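Local coordinates for heme-binding protein HutZ (Vibrio cholerae, PDB 3TGV) that binds heme and probably degrades it to biliverdin, the beta and delta isomers, with release of iron, at residues A[6-11]-A[79-83]; A[14-19]-A[31-35]; A[53-57]-A[122-126]. The protein carries 1 engineered substitution. All coordinates share one frame; numbering follows the deposited sequence.

Contact 1: residues A[6-11]-A[79-83]; sequences EIKEFR and RKRLT
The ring of Phe-10 meets Leu-82 at its edge and Lys-80 obliquely. Leu-82 CD1 sits near the ring plane, 3.9 Å from Phe-10 CD2. Lys-80 CE is 3.7 Å from Phe-10 CD1. Arg-81 also meets the ring obliquely, through its CA. Phe-138 adds an edge-to-face ring contact. With its CG trans to the backbone N (chi1 -174°), Phe-10 reaches from the helix toward the strand. Leu-82 CD1 has a second neighbour, Arg-11 CG, at 3.8 Å, and the two side chains cross nearly perpendicularly.

Helix 3-13 runs almost at right angles to the start of strand 81-91, at 85° between the short segments. It packs here on the sheet of the FMN-binding split-barrel fold.

Next to the apolar contact lies a salt bridge. The Lys-80 chain, stretched out, runs alongside the ring in the opposite sense and brings NZ to 2.8 Å from Glu-6 OE2, on the anti lone pair of that oxygen. Glu-6 OE2 also bonds His-142, which lies in the C-terminal histidine run, probably a tag. Glu-6 OE1 takes the N-H of Gly-139. Both carboxylate oxygens are thus held, which fixes the group's rotation.

On the far side of the strand, Arg-81 NH1 bonds Arg-79 O at 2.9 Å, close to the guanidinium plane. Arg-79 itself forms a cation-pi contact with Tyr-32 of the second subunit.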
ATOM      1  N   GLU A   6      14.251  -6.948  16.141  1.00 32.40           N
ATOM      2  CA  GLU A   6      13.173  -7.396  15.281  1.00 30.76           C
ATOM      3  C   GLU A   6      12.932  -6.374  14.188  1.00 33.46           C
ATOM      4  O   GLU A   6      12.730  -6.729  13.026  1.00 30.53           O
ATOM      5  CB  GLU A   6      11.894  -7.647  16.060  1.00 30.06           C
ATOM      6  CG  GLU A   6      10.824  -8.314  15.215  1.00 32.54           C
ATOM      7  CD  GLU A   6       9.675  -8.826  16.056  1.00 37.74           C
ATOM      8  OE1 GLU A   6       9.766  -8.714  17.297  1.00 34.24           O
ATOM      9  OE2 GLU A   6       8.693  -9.342  15.483  1.00 37.27           O
ATOM     10  N   ILE A   7      12.978  -5.102  14.561  1.00 29.94           N
ATOM     11  CA  ILE A   7      12.857  -4.041  13.579  1.00 28.23           C
ATOM     12  C   ILE A   7      13.953  -4.148  12.525  1.00 32.88           C
ATOM     13  O   ILE A   7      13.689  -4.026  11.330  1.00 27.17           O
ATOM     14  CB  ILE A   7      12.883  -2.674  14.239  1.00 30.17           C
ATOM     15  CG1 ILE A   7      11.624  -2.517  15.103  1.00 31.01           C
ATOM     16  CG2 ILE A   7      12.987  -1.579  13.187  1.00 26.40           C
ATOM     17  CD1 ILE A   7      11.605  -1.276  15.947  1.00 33.34           C
ATOM     18  N   LYS A   8      15.178  -4.392  12.975  1.00 31.71           N
ATOM     19  CA  LYS A   8      16.302  -4.541  12.066  1.00 31.78           C
ATOM     20  C   LYS A   8      16.065  -5.701  11.105  1.00 32.88           C
ATOM     21  O   LYS A   8      16.143  -5.525   9.893  1.00 32.47           O
ATOM     22  CB  LYS A   8      17.600  -4.737  12.848  1.00 37.48           C
ATOM     23  CG  LYS A   8      18.859  -4.758  11.988  1.00 34.12           C
ATOM     24  CD  LYS A   8      20.093  -4.626  12.860  1.00 41.30           C
ATOM     25  CE  LYS A   8      21.334  -5.158  12.173  1.00 51.27           C
ATOM     26  NZ  LYS A   8      21.648  -4.416  10.926  1.00 55.47           N
ATOM     27  N   GLU A   9      15.757  -6.880  11.635  1.00 32.89           N
ATOM     28  CA  GLU A   9      15.515  -8.032  10.774  1.00 35.16           C
ATOM     29  C   GLU A   9      14.436  -7.747   9.726  1.00 32.54           C
ATOM     30  O   GLU A   9      14.565  -8.144   8.572  1.00 30.98           O
ATOM     31  CB  GLU A   9      15.132  -9.257  11.594  1.00 32.91           C
ATOM     32  CG  GLU A   9      16.217  -9.725  12.575  1.00 49.53           C
ATOM     33  CD  GLU A   9      17.569 -10.003  11.906  1.00 59.62           C
ATOM     34  OE1 GLU A   9      18.262  -9.032  11.500  1.00 53.47           O
ATOM     35  OE2 GLU A   9      17.938 -11.198  11.797  1.00 68.80           O
ATOM     36  N   PHE A  10      13.374  -7.067  10.143  1.00 30.07           N
ATOM     37  CA  PHE A  10      12.245  -6.746   9.267  1.00 28.86           C
ATOM     38  C   PHE A  10      12.683  -5.819   8.145  1.00 28.17           C
ATOM     39  O   PHE A  10      12.367  -6.056   6.986  1.00 30.03           O
ATOM     40  CB  PHE A  10      11.132  -6.098  10.102  1.00 29.66           C
ATOM     41  CG  PHE A  10       9.835  -5.849   9.359  1.00 25.80           C
ATOM     42  CD1 PHE A  10       8.930  -6.881   9.138  1.00 25.89           C
ATOM     43  CD2 PHE A  10       9.493  -4.569   8.949  1.00 24.32           C
ATOM     44  CE1 PHE A  10       7.718  -6.652   8.505  1.00 24.18           C
ATOM     45  CE2 PHE A  10       8.283  -4.327   8.298  1.00 23.40           C
ATOM     46  CZ  PHE A  10       7.394  -5.371   8.081  1.00 25.10           C
ATOM     47  N   ARG A  11      13.417  -4.764   8.486  1.00 28.55           N
ATOM     48  CA  ARG A  11      13.854  -3.800   7.477  1.00 28.79           C
ATOM     49  C   ARG A  11      14.770  -4.474   6.472  1.00 33.79           C
ATOM     50  O   ARG A  11      14.775  -4.116   5.300  1.00 29.86           O
ATOM     51  CB  ARG A  11      14.607  -2.628   8.101  1.00 31.29           C
ATOM     52  CG  ARG A  11      13.761  -1.646   8.898  1.00 36.23           C
ATOM     53  CD  ARG A  11      14.670  -0.726   9.729  1.00 35.56           C
ATOM     54  NE  ARG A  11      14.982   0.495   9.006  1.00 40.67           N
ATOM     55  CZ  ARG A  11      16.027   1.278   9.238  1.00 38.98           C
ATOM     56  NH1 ARG A  11      16.912   0.974  10.171  1.00 35.88           N
ATOM     57  NH2 ARG A  11      16.203   2.364   8.494  1.00 44.42           N
ATOM     58  N   ARG A  79      -1.445  -6.778  10.645  1.00 28.60           N
ATOM     59  CA  ARG A  79      -0.245  -7.070   9.877  1.00 29.18           C
ATOM     60  C   ARG A  79       0.933  -6.276  10.448  1.00 27.55           C
ATOM     61  O   ARG A  79       0.850  -5.069  10.669  1.00 28.16           O
ATOM     62  CB  ARG A  79      -0.463  -6.794   8.379  1.00 27.91           C
ATOM     63  CG  ARG A  79      -1.407  -7.792   7.689  1.00 28.06           C
ATOM     64  CD  ARG A  79      -1.760  -7.371   6.266  1.00 32.83           C
ATOM     65  NE  ARG A  79      -0.656  -7.573   5.337  1.00 28.66           N
ATOM     66  CZ  ARG A  79      -0.637  -7.139   4.080  1.00 34.47           C
ATOM     67  NH1 ARG A  79      -1.669  -6.469   3.574  1.00 32.70           N
ATOM     68  NH2 ARG A  79       0.419  -7.379   3.323  1.00 33.59           N
ATOM     69  N   LYS A  80       2.019  -6.979  10.730  1.00 25.46           N
ATOM     70  CA  LYS A  80       3.241  -6.359  11.222  1.00 27.21           C
ATOM     71  C   LYS A  80       3.715  -5.328  10.203  1.00 27.47           C
ATOM     72  O   LYS A  80       3.846  -5.638   9.013  1.00 23.83           O
ATOM     73  CB  LYS A  80       4.294  -7.454  11.420  1.00 28.34           C
ATOM     74  CG  LYS A  80       5.620  -7.038  12.005  1.00 29.53           C
ATOM     75  CD  LYS A  80       6.410  -8.296  12.392  1.00 33.65           C
ATOM     76  CE  LYS A  80       7.904  -8.055  12.451  1.00 37.50           C
ATOM     77  NZ  LYS A  80       8.694  -9.310  12.678  1.00 30.35           N
ATOM     78  N   ARG A  81       3.961  -4.102  10.655  1.00 23.39           N
ATOM     79  CA  ARG A  81       4.280  -3.031   9.717  1.00 23.27           C
ATOM     80  C   ARG A  81       5.011  -1.845  10.334  1.00 25.61           C
ATOM     81  O   ARG A  81       4.944  -1.622  11.549  1.00 24.10           O
ATOM     82  CB  ARG A  81       2.997  -2.538   9.049  1.00 27.19           C
ATOM     83  CG  ARG A  81       2.003  -1.874  10.007  1.00 23.70           C
ATOM     84  CD  ARG A  81       0.623  -1.767   9.361  1.00 28.13           C
ATOM     85  NE  ARG A  81      -0.334  -1.054  10.203  1.00 30.13           N
ATOM     86  CZ  ARG A  81      -1.126  -1.637  11.102  1.00 31.71           C
ATOM     87  NH1 ARG A  81      -1.088  -2.948  11.280  1.00 27.57           N
ATOM     88  NH2 ARG A  81      -1.963  -0.903  11.824  1.00 29.83           N
ATOM     89  N   LEU A  82       5.705  -1.103   9.471  1.00 23.20           N
ATOM     90  CA  LEU A  82       6.362   0.157   9.805  1.00 22.09           C
ATOM     91  C   LEU A  82       5.802   1.205   8.865  1.00 25.10           C
ATOM     92  O   LEU A  82       5.757   0.980   7.658  1.00 25.40           O
ATOM     93  CB  LEU A  82       7.861   0.074   9.529  1.00 22.39           C
ATOM     94  CG  LEU A  82       8.727  -0.914  10.309  1.00 24.82           C
ATOM     95  CD1 LEU A  82      10.161  -0.804   9.856  1.00 26.68           C
ATOM     96  CD2 LEU A  82       8.612  -0.680  11.825  1.00 25.09           C
ATOM     97  N   THR A  83       5.390   2.352   9.387  1.00 25.08           N
ATOM     98  CA  THR A  83       4.832   3.398   8.525  1.00 26.35           C
ATOM     99  C   THR A  83       5.422   4.756   8.896  1.00 31.61           C
ATOM    100  O   THR A  83       5.664   5.047  10.081  1.00 27.73           O
ATOM    101  CB  THR A  83       3.292   3.449   8.630  1.00 32.95           C
ATOM    102  OG1 THR A  83       2.752   2.133   8.455  1.00 35.07           O
ATOM    103  CG2 THR A  83       2.708   4.353   7.550  1.00 31.79           C
TER
HETATM  104  O   HOH W   1      11.123  -9.228  11.938  1.00 38.80           O

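Contact 2: residues A[14-19]-A[31-35]; sequences RKTLQL and SYAPF
Residues 16-19 and 31-35 pair antiparallel, with Leu-17 opposite Ala-33 and Leu-19 opposite Ser-31 as hydrogen-bonded pairs (Leu-17 N to Ala-33 O is 2.9 Å), and the bond from Phe-35 N to Lys-15 O, at 3.1 Å, continues the pairing just ahead of strand 16-22.

The main side-chain contact is Leu-17 against Phe-35. Leu-17 CD2 lies over the centre of one ring face, 3.7 Å from the Phe-35 centroid, in a CH-pi contact. Leu-17 CG is 3.5 Å from Phe-35 CG. Phe-35 CG stands between its own N and carbonyl carbon (chi1 75°). This turns the ring back toward the other strand, with Leu-17 on one face and the backbone N of Thr-16 at the edge. Leu-19 CD1 rests 4.1 Å from Ala-33 CB on the same sheet face as Leu-17. On the other face, Gln-18 and Tyr-32 form a non-hydrogen-bonded pair. The Gln-18 amide and the Tyr-32 ring are nearly parallel (7°), but the amide touches Tyr-32 CB, 3.5 Å from Gln-18 NE2, and not the ring face. Gln-18 OE1 is hydrogen-bonded outside the two strands; in the second subunit the same atom takes Arg-79 NH1 of this chain. Thr-16 OG1 is buried without a polar partner.

The two strands form a beta hairpin of the split barrel. Tyr-32 OH bonds Arg-79 N and Leu-76 O of the second subunit, placing that face at the dimer interface. Ser-31 OG bonds His-52. Leu-17 packs on Ile-64 and Met-66 of strand 61-67, Ala-33 on Val-44 and Ile-46 of strand 41-47, and Pro-34 on Phe-109 of helix 96-109.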
ATOM      1  N   ARG A  14      12.349  -7.199   4.282  1.00 28.31           N
ATOM      2  CA  ARG A  14      11.367  -6.617   3.377  1.00 30.77           C
ATOM      3  C   ARG A  14      12.076  -5.919   2.223  1.00 30.85           C
ATOM      4  O   ARG A  14      13.032  -5.181   2.430  1.00 28.15           O
ATOM      5  CB  ARG A  14      10.450  -5.652   4.126  1.00 28.19           C
ATOM      6  CG  ARG A  14       9.658  -6.304   5.254  1.00 29.05           C
ATOM      7  CD  ARG A  14       8.369  -6.932   4.750  1.00 30.00           C
ATOM      8  NE  ARG A  14       8.570  -8.274   4.225  1.00 29.28           N
ATOM      9  CZ  ARG A  14       7.752  -8.878   3.371  1.00 35.28           C
ATOM     10  NH1 ARG A  14       6.672  -8.254   2.908  1.00 32.35           N
ATOM     11  NH2 ARG A  14       8.029 -10.107   2.956  1.00 39.90           N
ATOM     12  N   LYS A  15      11.611  -6.167   1.002  1.00 29.94           N
ATOM     13  CA  LYS A  15      12.274  -5.641  -0.176  1.00 28.86           C
ATOM     14  C   LYS A  15      11.473  -4.530  -0.854  1.00 26.13           C
ATOM     15  O   LYS A  15      11.977  -3.860  -1.754  1.00 27.88           O
ATOM     16  CB  LYS A  15      12.538  -6.779  -1.170  1.00 33.98           C
ATOM     17  CG  LYS A  15      13.306  -7.946  -0.543  1.00 32.79           C
ATOM     18  CD  LYS A  15      14.773  -7.933  -0.948  1.00 40.55           C
ATOM     19  CE  LYS A  15      15.652  -8.613   0.090  1.00 46.20           C
ATOM     20  NZ  LYS A  15      15.213 -10.002   0.389  1.00 58.72           N
ATOM     21  N   THR A  16      10.233  -4.336  -0.426  1.00 23.52           N
ATOM     22  CA  THR A  16       9.343  -3.387  -1.088  1.00 25.30           C
ATOM     23  C   THR A  16       8.698  -2.389  -0.121  1.00 25.22           C
ATOM     24  O   THR A  16       8.409  -2.708   1.039  1.00 24.41           O
ATOM     25  CB  THR A  16       8.216  -4.124  -1.854  1.00 25.57           C
ATOM     26  OG1 THR A  16       8.789  -5.106  -2.734  1.00 31.43           O
ATOM     27  CG2 THR A  16       7.426  -3.147  -2.685  1.00 34.95           C
ATOM     28  N   LEU A  17       8.488  -1.178  -0.622  1.00 22.84           N
ATOM     29  CA  LEU A  17       7.701  -0.165   0.059  1.00 22.64           C
ATOM     30  C   LEU A  17       6.349  -0.030  -0.618  1.00 27.59           C
ATOM     31  O   LEU A  17       6.248  -0.068  -1.861  1.00 24.66           O
ATOM     32  CB  LEU A  17       8.409   1.193  -0.011  1.00 24.39           C
ATOM     33  CG  LEU A  17       9.831   1.304   0.534  1.00 22.48           C
ATOM     34  CD1 LEU A  17      10.366   2.743   0.399  1.00 22.93           C
ATOM     35  CD2 LEU A  17       9.857   0.825   1.988  1.00 26.54           C
ATOM     36  N   GLN A  18       5.309   0.137   0.184  1.00 22.23           N
ATOM     37  CA  GLN A  18       4.038   0.596  -0.351  1.00 24.24           C
ATOM     38  C   GLN A  18       3.979   2.106  -0.181  1.00 24.11           C
ATOM     39  O   GLN A  18       4.332   2.640   0.885  1.00 21.88           O
ATOM     40  CB  GLN A  18       2.850  -0.070   0.348  1.00 24.97           C
ATOM     41  CG  GLN A  18       3.100  -1.504   0.801  1.00 28.23           C
ATOM     42  CD  GLN A  18       3.527  -2.424  -0.310  1.00 34.26           C
ATOM     43  OE1 GLN A  18       4.537  -3.129  -0.207  1.00 34.64           O
ATOM     44  NE2 GLN A  18       2.749  -2.444  -1.382  1.00 34.77           N
ATOM     45  N   LEU A  19       3.511   2.790  -1.221  1.00 21.17           N
ATOM     46  CA  LEU A  19       3.553   4.248  -1.273  1.00 24.27           C
ATOM     47  C   LEU A  19       2.186   4.871  -1.520  1.00 24.55           C
ATOM     48  O   LEU A  19       1.421   4.400  -2.360  1.00 23.12           O
ATOM     49  CB  LEU A  19       4.504   4.709  -2.379  1.00 23.82           C
ATOM     50  CG  LEU A  19       5.842   3.988  -2.479  1.00 22.68           C
ATOM     51  CD1 LEU A  19       6.553   4.325  -3.791  1.00 27.78           C
ATOM     52  CD2 LEU A  19       6.711   4.314  -1.263  1.00 24.68           C
ATOM     53  N   SER A  31       0.675   2.618  -4.656  1.00 23.75           N
ATOM     54  CA  SER A  31       1.541   1.870  -5.552  1.00 24.06           C
ATOM     55  C   SER A  31       2.562   1.186  -4.676  1.00 24.23           C
ATOM     56  O   SER A  31       2.496   1.300  -3.447  1.00 21.74           O
ATOM     57  CB  SER A  31       2.262   2.829  -6.500  1.00 28.38           C
ATOM     58  OG  SER A  31       3.028   3.762  -5.752  1.00 28.00           O
ATOM     59  N   TYR A  32       3.507   0.480  -5.291  1.00 21.97           N
ATOM     60  CA  TYR A  32       4.637  -0.077  -4.542  1.00 24.43           C
ATOM     61  C   TYR A  32       5.940   0.126  -5.326  1.00 30.35           C
ATOM     62  O   TYR A  32       5.920   0.420  -6.522  1.00 24.28           O
ATOM     63  CB  TYR A  32       4.433  -1.568  -4.278  1.00 25.46           C
ATOM     64  CG  TYR A  32       4.835  -2.398  -5.471  1.00 28.40           C
ATOM     65  CD1 TYR A  32       4.023  -2.470  -6.594  1.00 26.74           C
ATOM     66  CD2 TYR A  32       6.041  -3.083  -5.486  1.00 30.94           C
ATOM     67  CE1 TYR A  32       4.409  -3.212  -7.718  1.00 31.34           C
ATOM     68  CE2 TYR A  32       6.430  -3.828  -6.591  1.00 31.53           C
ATOM     69  CZ  TYR A  32       5.611  -3.893  -7.696  1.00 28.34           C
ATOM     70  OH  TYR A  32       6.008  -4.643  -8.779  1.00 36.69           O
ATOM     71  N   ALA A  33       7.067  -0.042  -4.649  1.00 27.99           N
ATOM     72  CA  ALA A  33       8.365  -0.009  -5.307  1.00 28.09           C
ATOM     73  C   ALA A  33       9.388  -0.769  -4.473  1.00 26.77           C
ATOM     74  O   ALA A  33       9.462  -0.582  -3.258  1.00 25.09           O
ATOM     75  CB  ALA A  33       8.819   1.427  -5.498  1.00 27.42           C
ATOM     76  N   PRO A  34      10.175  -1.640  -5.120  1.00 28.86           N
ATOM     77  CA  PRO A  34      11.341  -2.193  -4.422  1.00 25.45           C
ATOM     78  C   PRO A  34      12.212  -1.018  -3.957  1.00 27.49           C
ATOM     79  O   PRO A  34      12.165   0.051  -4.572  1.00 26.09           O
ATOM     80  CB  PRO A  34      12.050  -3.012  -5.514  1.00 29.00           C
ATOM     81  CG  PRO A  34      10.942  -3.408  -6.452  1.00 30.41           C
ATOM     82  CD  PRO A  34       9.954  -2.260  -6.440  1.00 27.53           C
ATOM     83  N   PHE A  35      12.965  -1.187  -2.878  1.00 26.05           N
ATOM     84  CA  PHE A  35      13.738  -0.077  -2.331  1.00 28.68           C
ATOM     85  C   PHE A  35      15.074  -0.557  -1.795  1.00 26.34           C
ATOM     86  O   PHE A  35      15.271  -1.747  -1.579  1.00 27.98           O
ATOM     87  CB  PHE A  35      12.974   0.587  -1.173  1.00 24.05           C
ATOM     88  CG  PHE A  35      12.985  -0.225   0.103  1.00 27.97           C
ATOM     89  CD1 PHE A  35      12.182  -1.353   0.232  1.00 24.33           C
ATOM     90  CD2 PHE A  35      13.802   0.137   1.173  1.00 27.73           C
ATOM     91  CE1 PHE A  35      12.181  -2.097   1.408  1.00 26.23           C
ATOM     92  CE2 PHE A  35      13.823  -0.609   2.346  1.00 28.01           C
ATOM     93  CZ  PHE A  35      13.013  -1.715   2.475  1.00 27.52           C
TER
HETATM   94  O   HOH W   2       1.493   5.870  -5.236  1.00 22.92           O

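Contact 3: residues A[53-57]-A[122-126]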
ATOM      1  N   ALA A  53       5.471   8.228  -9.957  1.00 29.47           N
ATOM      2  CA  ALA A  53       6.655   8.987 -10.343  1.00 27.93           C
ATOM      3  C   ALA A  53       6.300  10.411 -10.772  1.00 29.32           C
ATOM      4  O   ALA A  53       6.995  11.363 -10.429  1.00 29.21           O
ATOM      5  CB  ALA A  53       7.407   8.265 -11.450  1.00 28.24           C
ATOM      6  N   ARG A  54       5.220  10.560 -11.526  1.00 29.22           N
ATOM      7  CA  ARG A  54       4.764  11.887 -11.908  1.00 28.08           C
ATOM      8  C   ARG A  54       4.232  12.663 -10.705  1.00 29.17           C
ATOM      9  O   ARG A  54       4.380  13.883 -10.617  1.00 28.51           O
ATOM     10  CB  ARG A  54       3.704  11.793 -13.001  1.00 28.03           C
ATOM     11  CG  ARG A  54       4.273  11.490 -14.385  1.00 29.50           C
ATOM     12  CD  ARG A  54       3.156  11.305 -15.400  1.00 31.08           C
ATOM     13  NE  ARG A  54       2.619   9.946 -15.408  1.00 29.31           N
ATOM     14  CZ  ARG A  54       1.338   9.642 -15.222  1.00 24.20           C
ATOM     15  NH1 ARG A  54       0.449  10.605 -15.013  1.00 30.41           N
ATOM     16  NH2 ARG A  54       0.938   8.378 -15.259  1.00 28.64           N
ATOM     17  N   ASN A  55       3.612  11.954  -9.771  1.00 28.29           N
ATOM     18  CA  ASN A  55       3.181  12.580  -8.518  1.00 28.16           C
ATOM     19  C   ASN A  55       4.348  13.081  -7.679  1.00 29.92           C
ATOM     20  O   ASN A  55       4.349  14.226  -7.248  1.00 30.63           O
ATOM     21  CB  ASN A  55       2.312  11.635  -7.693  1.00 24.38           C
ATOM     22  CG  ASN A  55       0.938  11.464  -8.278  1.00 26.53           C
ATOM     23  OD1 ASN A  55       0.610  12.074  -9.279  1.00 25.39           O
ATOM     24  ND2 ASN A  55       0.127  10.622  -7.661  1.00 23.85           N
ATOM     25  N   LEU A  56       5.349  12.238  -7.448  1.00 30.48           N
ATOM     26  CA  LEU A  56       6.469  12.665  -6.607  1.00 29.10           C
ATOM     27  C   LEU A  56       7.225  13.832  -7.239  1.00 36.60           C
ATOM     28  O   LEU A  56       7.871  14.613  -6.537  1.00 31.64           O
ATOM     29  CB  LEU A  56       7.421  11.508  -6.317  1.00 29.09           C
ATOM     30  CG  LEU A  56       6.890  10.419  -5.386  1.00 28.01           C
ATOM     31  CD1 LEU A  56       7.842   9.237  -5.395  1.00 28.95           C
ATOM     32  CD2 LEU A  56       6.676  10.943  -3.971  1.00 28.93           C
ATOM     33  N   GLU A  57       7.135  13.940  -8.567  1.00 33.74           N
ATOM     34  CA  GLU A  57       7.747  15.039  -9.311  1.00 35.38           C
ATOM     35  C   GLU A  57       7.110  16.384  -9.011  1.00 37.18           C
ATOM     36  O   GLU A  57       7.798  17.383  -8.862  1.00 41.80           O
ATOM     37  CB  GLU A  57       7.612  14.806 -10.810  1.00 40.70           C
ATOM     38  CG  GLU A  57       8.867  14.320 -11.469  1.00 47.42           C
ATOM     39  CD  GLU A  57       8.835  14.540 -12.960  1.00 51.34           C
ATOM     40  OE1 GLU A  57       7.737  14.433 -13.554  1.00 52.85           O
ATOM     41  OE2 GLU A  57       9.904  14.830 -13.539  1.00 55.19           O
ATOM     42  N   PHE A 122      12.969   5.811 -16.191  1.00 37.81           N
ATOM     43  CA  PHE A 122      13.208   5.375 -14.819  1.00 37.05           C
ATOM     44  C   PHE A 122      13.988   6.393 -14.024  1.00 37.95           C
ATOM     45  O   PHE A 122      15.142   6.681 -14.323  1.00 39.82           O
ATOM     46  CB  PHE A 122      13.845   3.993 -14.752  1.00 34.06           C
ATOM     47  CG  PHE A 122      12.841   2.885 -14.756  1.00 35.00           C
ATOM     48  CD1 PHE A 122      12.369   2.374 -15.949  1.00 37.28           C
ATOM     49  CD2 PHE A 122      12.343   2.378 -13.563  1.00 35.14           C
ATOM     50  CE1 PHE A 122      11.431   1.361 -15.961  1.00 36.68           C
ATOM     51  CE2 PHE A 122      11.405   1.363 -13.565  1.00 36.50           C
ATOM     52  CZ  PHE A 122      10.948   0.853 -14.766  1.00 36.07           C
ATOM     53  N   MET A 123      13.323   6.937 -13.012  1.00 35.94           N
ATOM     54  CA  MET A 123      13.860   8.006 -12.196  1.00 36.62           C
ATOM     55  C   MET A 123      14.188   7.465 -10.810  1.00 35.10           C
ATOM     56  O   MET A 123      13.506   6.569 -10.312  1.00 33.42           O
ATOM     57  CB  MET A 123      12.823   9.119 -12.067  1.00 35.18           C
ATOM     58  CG  MET A 123      12.222   9.555 -13.381  1.00 43.93           C
ATOM     59  SD  MET A 123      10.844  10.687 -13.136  1.00 43.86           S
ATOM     60  CE  MET A 123      11.347  12.030 -14.217  1.00 53.67           C
ATOM     61  N   LEU A 124      15.222   8.016 -10.188  1.00 36.03           N
ATOM     62  CA  LEU A 124      15.599   7.607  -8.839  1.00 35.21           C
ATOM     63  C   LEU A 124      15.182   8.669  -7.832  1.00 35.41           C
ATOM     64  O   LEU A 124      15.635   9.811  -7.900  1.00 38.80           O
ATOM     65  CB  LEU A 124      17.107   7.370  -8.769  1.00 37.07           C
ATOM     66  CG  LEU A 124      17.728   7.032  -7.413  1.00 38.74           C
ATOM     67  CD1 LEU A 124      17.190   5.711  -6.873  1.00 32.65           C
ATOM     68  CD2 LEU A 124      19.237   6.980  -7.552  1.00 39.77           C
ATOM     69  N   PHE A 125      14.310   8.300  -6.900  1.00 32.51           N
ATOM     70  CA  PHE A 125      13.859   9.247  -5.885  1.00 32.44           C
ATOM     71  C   PHE A 125      14.443   8.918  -4.520  1.00 30.97           C
ATOM     72  O   PHE A 125      14.402   7.772  -4.087  1.00 29.52           O
ATOM     73  CB  PHE A 125      12.327   9.276  -5.785  1.00 31.52           C
ATOM     74  CG  PHE A 125      11.646   9.935  -6.958  1.00 33.30           C
ATOM     75  CD1 PHE A 125      11.294  11.275  -6.910  1.00 31.87           C
ATOM     76  CD2 PHE A 125      11.353   9.211  -8.095  1.00 29.49           C
ATOM     77  CE1 PHE A 125      10.667  11.883  -7.981  1.00 33.74           C
ATOM     78  CE2 PHE A 125      10.729   9.814  -9.168  1.00 32.91           C
ATOM     79  CZ  PHE A 125      10.387  11.152  -9.111  1.00 34.31           C
ATOM     80  N   ARG A 126      14.990   9.931  -3.857  1.00 29.69           N
ATOM     81  CA  ARG A 126      15.356   9.815  -2.446  1.00 35.81           C
ATOM     82  C   ARG A 126      14.181  10.201  -1.558  1.00 30.34           C
ATOM     83  O   ARG A 126      13.561  11.242  -1.758  1.00 34.87           O
ATOM     84  CB  ARG A 126      16.552  10.706  -2.110  1.00 38.31           C
ATOM     85  CG  ARG A 126      16.588  11.076  -0.642  1.00 41.32           C
ATOM     86  CD  ARG A 126      17.987  11.300  -0.106  1.00 44.75           C
ATOM     87  NE  ARG A 126      18.542  12.586  -0.499  1.00 51.63           N
ATOM     88  CZ  ARG A 126      19.397  13.281   0.246  1.00 55.31           C
ATOM     89  NH1 ARG A 126      19.783  12.816   1.432  1.00 49.95           N
ATOM     90  NH2 ARG A 126      19.865  14.445  -0.191  1.00 54.32           N
TER
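Leu-56 covers one face of the Phe-125 ring. Its CB forms a CH-pi contact, 4.1 Å from the Phe-125 centroid and 28° off the ring normal. The nearest ring atom, Phe-125 CE1, is 3.7 Å from Leu-56 CB. Leu-56 CD1 also stands over the same face, 4.2 Å above the plane of the Phe-125 ring and displaced toward the rim. The far end of the ring reaches Ala-53: Phe-125 CE2 is 4.3 Å from Ala-53 CB. Phe-125 CZ approaches Ala-53 O obliquely at 3.6 Å. That carbonyl is already used in the helix, where it accepts the N-H of Glu-57.

Beside the ring, Met-123 meets Glu-57. The chain of Met-123 bends at its last torsion (chi3 128°) and brings its methyl CE to 3.2 Å from Glu-57 OE2. The two side chains cross nearly at right angles. This is a close non-bonded contact between a methyl and a carboxylate oxygen. The other oxygen, Glu-57 OE1, has a weak hydrogen bond with His-48 NE2, and Met-123 also touches His-48.

Further out, the strand backbone sets the positions of both side chains. Met-123 and Phe-125 point to the helix. Met-123 is hydrogen-bonded through its backbone to Ile-46, and Phe-125 to Val-44. No hydrogen bond joins the two segments themselves.

Helix 51-58 packs on one side of the split-barrel sheet, with Ala-53 on Ile-46 of strand 41-47 and Leu-56 on Ala-88 of strand 81-91. Between Met-123 and Phe-125, Leu-124 packs instead on Trp-98 and Val-101 of helix 96-109.

Overall arrangement
All three contacts reach one antiparallel sheet. Contacts 1 and 3 bring a helix onto it, and contact 2 pairs two of its strands. Contacts 1 and 2 touch: Arg-11 O is 4.1 Å from Phe-35 CZ, where helix 3-13 leads into strand 16-22. Their centres are 13 Å apart, and both reach the second subunit. Contact 3 lies on the other side of the chain's centre from contact 1, about 24 Å between centres, and touches no other chain. Its nearest atoms are about 5 Å from contact 2. Strands 81-91 and 122-129 are sheet neighbours and connect contacts 1 and 3.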